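Local coordinates for protein beta-lactamase OXA-2 (Salmonella typhimurium, PDB 1K38) that hydrolyses oxacillin and other beta-lactam antibiotics as a class D serine beta-lactamase, opening the lactam ring to give a substituted beta-amino acid, at residues A[74-78]-A[79-83]; A[59-63]-A[64-68]. All coordinates share one frame; numbering follows the deposited sequence.

Contact 1. Residues A[74-78]-A[79-83]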
# COMPACT_ATOMS: atom_id res chain seq x y z
N PHE A 74 18.79 -3.73 -9.13
CA PHE A 74 19.43 -3.42 -10.40
C PHE A 74 20.61 -2.51 -10.09
O PHE A 74 20.46 -1.50 -9.41
CB PHE A 74 18.42 -2.76 -11.34
CG PHE A 74 17.23 -3.62 -11.62
CD1 PHE A 74 16.13 -3.61 -10.77
CD2 PHE A 74 17.24 -4.51 -12.69
CE1 PHE A 74 15.05 -4.48 -10.98
CE2 PHE A 74 16.17 -5.39 -12.91
CZ PHE A 74 15.07 -5.37 -12.05
N ARG A 75 21.78 -2.89 -10.58
CA ARG A 75 23.01 -2.16 -10.31
C ARG A 75 23.26 -0.90 -11.14
O ARG A 75 23.18 -0.92 -12.37
CB ARG A 75 24.21 -3.10 -10.46
CG ARG A 75 24.08 -4.38 -9.64
CD ARG A 75 23.95 -4.08 -8.15
NE ARG A 75 23.65 -5.28 -7.38
CZ ARG A 75 23.48 -5.31 -6.06
NH1 ARG A 75 23.60 -4.19 -5.36
NH2 ARG A 75 23.20 -6.45 -5.45
N TRP A 76 23.57 0.18 -10.44
CA TRP A 76 23.86 1.48 -11.05
C TRP A 76 25.23 1.39 -11.73
O TRP A 76 26.16 0.79 -11.18
CB TRP A 76 23.86 2.55 -9.95
CG TRP A 76 24.32 3.92 -10.37
CD1 TRP A 76 23.90 4.64 -11.45
CD2 TRP A 76 25.26 4.75 -9.68
NE1 TRP A 76 24.50 5.87 -11.47
CE2 TRP A 76 25.35 5.97 -10.39
CE3 TRP A 76 26.03 4.59 -8.52
CZ2 TRP A 76 26.17 7.02 -9.98
CZ3 TRP A 76 26.85 5.64 -8.11
CH2 TRP A 76 26.92 6.83 -8.84
N ASP A 77 25.35 1.99 -12.91
CA ASP A 77 26.61 1.96 -13.66
C ASP A 77 27.66 2.94 -13.16
O ASP A 77 28.80 2.94 -13.65
CB ASP A 77 26.35 2.21 -15.15
CG ASP A 77 25.51 3.45 -15.40
OD1 ASP A 77 25.65 4.43 -14.64
OD2 ASP A 77 24.72 3.44 -16.37
N GLY A 78 27.30 3.78 -12.20
CA GLY A 78 28.25 4.75 -11.67
C GLY A 78 28.23 6.08 -12.39
O GLY A 78 28.95 7.01 -12.01
N VAL A 79 27.40 6.19 -13.42
CA VAL A 79 27.28 7.42 -14.19
C VAL A 79 26.44 8.45 -13.44
O VAL A 79 25.33 8.15 -13.00
CB VAL A 79 26.64 7.16 -15.58
CG1 VAL A 79 26.38 8.47 -16.30
CG2 VAL A 79 27.55 6.27 -16.41
N ASN A 80 26.97 9.66 -13.29
CA ASN A 80 26.24 10.71 -12.59
C ASN A 80 25.21 11.34 -13.51
O ASN A 80 25.55 12.18 -14.35
CB ASN A 80 27.21 11.78 -12.08
CG ASN A 80 26.54 12.81 -11.19
OD1 ASN A 80 25.35 12.70 -10.89
ND2 ASN A 80 27.29 13.81 -10.77
N ARG A 81 23.96 10.93 -13.37
CA ARG A 81 22.89 11.46 -14.20
C ARG A 81 22.29 12.72 -13.59
O ARG A 81 21.29 13.25 -14.08
CB ARG A 81 21.81 10.40 -14.40
CG ARG A 81 22.29 9.20 -15.18
CD ARG A 81 21.20 8.17 -15.39
NE ARG A 81 21.64 7.12 -16.32
CZ ARG A 81 22.59 6.23 -16.06
NH1 ARG A 81 23.21 6.25 -14.89
NH2 ARG A 81 22.93 5.34 -16.97
N GLY A 82 22.91 13.21 -12.52
CA GLY A 82 22.43 14.42 -11.88
C GLY A 82 21.15 14.23 -11.07
O GLY A 82 20.31 15.13 -11.03
N PHE A 83 21.00 13.06 -10.45
CA PHE A 83 19.83 12.77 -9.63
C PHE A 83 20.24 11.80 -8.53
O PHE A 83 20.52 10.64 -8.80
CB PHE A 83 18.70 12.13 -10.45
CG PHE A 83 18.32 12.91 -11.67
CD1 PHE A 83 18.68 12.45 -12.94
CD2 PHE A 83 17.59 14.09 -11.57
CE1 PHE A 83 18.32 13.16 -14.08
CE2 PHE A 83 17.23 14.81 -12.71
CZ PHE A 83 17.59 14.34 -13.97

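Contact 2. Residues A[59-63]-A[64-68]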
# COMPACT_ATOMS: atom_id res chain seq x y z
N LEU A 59 4.06 -3.46 -15.19
CA LEU A 59 3.25 -4.65 -15.45
C LEU A 59 3.88 -5.42 -16.61
O LEU A 59 4.01 -6.64 -16.54
CB LEU A 59 1.81 -4.26 -15.81
CG LEU A 59 0.97 -3.58 -14.72
CD1 LEU A 59 -0.34 -3.09 -15.32
CD2 LEU A 59 0.71 -4.56 -13.59
N PHE A 60 4.28 -4.71 -17.66
CA PHE A 60 4.92 -5.35 -18.82
C PHE A 60 6.16 -6.12 -18.36
O PHE A 60 6.35 -7.29 -18.73
CB PHE A 60 5.40 -4.32 -19.85
CG PHE A 60 4.30 -3.55 -20.54
CD1 PHE A 60 2.97 -3.64 -20.13
CD2 PHE A 60 4.61 -2.71 -21.60
CE1 PHE A 60 1.97 -2.89 -20.77
CE2 PHE A 60 3.63 -1.96 -22.24
CZ PHE A 60 2.31 -2.05 -21.83
N ALA A 61 7.00 -5.45 -17.58
CA ALA A 61 8.25 -6.03 -17.09
C ALA A 61 8.04 -7.25 -16.20
O ALA A 61 8.77 -8.24 -16.31
CB ALA A 61 9.05 -4.97 -16.34
N LEU A 62 7.06 -7.20 -15.31
CA LEU A 62 6.78 -8.32 -14.43
C LEU A 62 6.24 -9.49 -15.25
O LEU A 62 6.62 -10.65 -15.03
CB LEU A 62 5.76 -7.93 -13.36
CG LEU A 62 6.26 -7.00 -12.24
CD1 LEU A 62 5.07 -6.33 -11.57
CD2 LEU A 62 7.09 -7.79 -11.24
N ASP A 63 5.36 -9.18 -16.19
CA ASP A 63 4.76 -10.21 -17.04
C ASP A 63 5.79 -10.88 -17.93
O ASP A 63 5.74 -12.09 -18.15
CB ASP A 63 3.65 -9.60 -17.90
CG ASP A 63 2.85 -10.65 -18.64
OD1 ASP A 63 3.23 -11.02 -19.77
OD2 ASP A 63 1.84 -11.13 -18.08
N ALA A 64 6.75 -10.10 -18.43
CA ALA A 64 7.79 -10.62 -19.31
C ALA A 64 8.95 -11.26 -18.55
O ALA A 64 9.83 -11.88 -19.15
CB ALA A 64 8.31 -9.51 -20.21
N GLY A 65 8.95 -11.10 -17.23
CA GLY A 65 10.01 -11.66 -16.42
C GLY A 65 11.28 -10.83 -16.44
O GLY A 65 12.35 -11.32 -16.09
N ALA A 66 11.16 -9.57 -16.85
CA ALA A 66 12.31 -8.66 -16.88
C ALA A 66 12.69 -8.31 -15.45
O ALA A 66 13.82 -7.94 -15.17
CB ALA A 66 11.97 -7.40 -17.67
N VAL A 67 11.71 -8.41 -14.55
CA VAL A 67 11.92 -8.17 -13.13
C VAL A 67 11.09 -9.21 -12.39
O VAL A 67 9.94 -9.46 -12.74
CB VAL A 67 11.50 -6.73 -12.72
CG1 VAL A 67 10.05 -6.46 -13.11
CG2 VAL A 67 11.70 -6.55 -11.22
N ARG A 68 11.70 -9.83 -11.38
CA ARG A 68 11.04 -10.88 -10.61
C ARG A 68 10.04 -10.39 -9.57
O ARG A 68 8.91 -10.86 -9.51
CB ARG A 68 12.09 -11.75 -9.91
CG ARG A 68 13.11 -12.40 -10.83
CD ARG A 68 14.04 -13.32 -10.03
NE ARG A 68 14.88 -12.58 -9.09
CZ ARG A 68 15.99 -11.93 -9.42
NH1 ARG A 68 16.41 -11.93 -10.67
NH2 ARG A 68 16.68 -11.29 -8.49
O HOH W 1 8.20 -11.56 -12.96

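Contact 1. Residues A[74-78]-A[79-83]
Between Asp77 and Val79 the backbone bends at Gly78, whose positive phi of 91° would jam a side chain against the carbonyl oxygen of Asp77, and the amide N of Val79 thereby reaches OD1 of Asp77 at 2.8 Å. That N-H comes to the anti side of OD1, somewhat out of the carboxylate plane. The syn sides are taken by Arg81, which grips the carboxylate end-on: its NH2 lies 2.7 Å from Asp77 OD2 in a nearly straight bond, and its NH1 lies 3.1 Å from OD1. The two flat groups of this salt bridge are nearly coplanar, 20° apart, which lets each nitrogen meet its own oxygen. An aspartate suits this place because it holds the bend at Val79 N and the arginine at once, OD1 accepting from two donors. Trp76 adds a third tie, its indole NE1 donating to Val79 O at 2.9 Å with the oxygen near the ring plane, in a bent bond (140°), while Gly78 CA rests 3.3 Å above the centre of one Trp76 ring face. Further on, Asn80 OD1 accepts from Gly82 N in an Asx turn. The loop, between helix 56-64 and helix 92-97, is fastened to its own returning limb by Asp89 and Asn87, and Arg81 makes a cation-pi contact with Trp102 of helix 101-111.

Contact 2. Residues A[59-63]-A[64-68]
Val67 has CG1 between its backbone N and carbonyl carbon (chi1 55°), which turns this methyl back to the helix end, 3.7 Å from Ala61 CB; Leu62, with CG beside its own N (chi1 -73°), sends CD2 to the same methyl, Val67 CG1, at 3.7 Å. Alanine suits position 61 because its short side chain lets Ala66 CB approach to 4.0 Å from Ala61 CB. The backbone forms a Schellman motif: Ala66 N donates to Ala61 O at 2.8 Å, in the carbonyl plane, and Gly65 N donates weakly to Leu62 O at 3.2 Å. Glycine suits the C-prime position, Gly65, because at its positive phi of 80° a CB would press on the carbonyl oxygen of Ala64. One helical bond earlier, Ala64 N reaches Phe60 O. Asp63 turns to Tyr119 OH, which accounts for its OD1, while Phe107 of helix 101-111 packs on Ala61 and Val67. A water bridges the exit, donating to Leu62 O at 2.8 Å and to Val67 O at 2.7 Å. This implies a helix stop: Ala61 O, with a second, weak bond from Val67 N, and Leu62 O, with the water, find partners while apolar side chains pack the exit against the last helical turn.

Contact 2 comes first along the chain, at the C-terminal end of helix 56-64, and contact 1 follows in the long loop that runs from there to helix 92-97. Their centres are about 22 Å apart, yet they meet where Phe74 CZ packs on Val67 CG2 at 3.7 Å. Helix 101-111 underlies both, and its Phe107 meets Phe74 edge-to-face. Contact 2 is partly buried and contact 1 lies on the surface, so the chain passes outward from a helix terminus to an exposed loop. Both belong to the helical part of the transpeptidase-like fold. The side chain of Arg81 is about 12 Å from that of Ser51, the predicted acyl-ester serine, whereas contact 2 lies away from the active site.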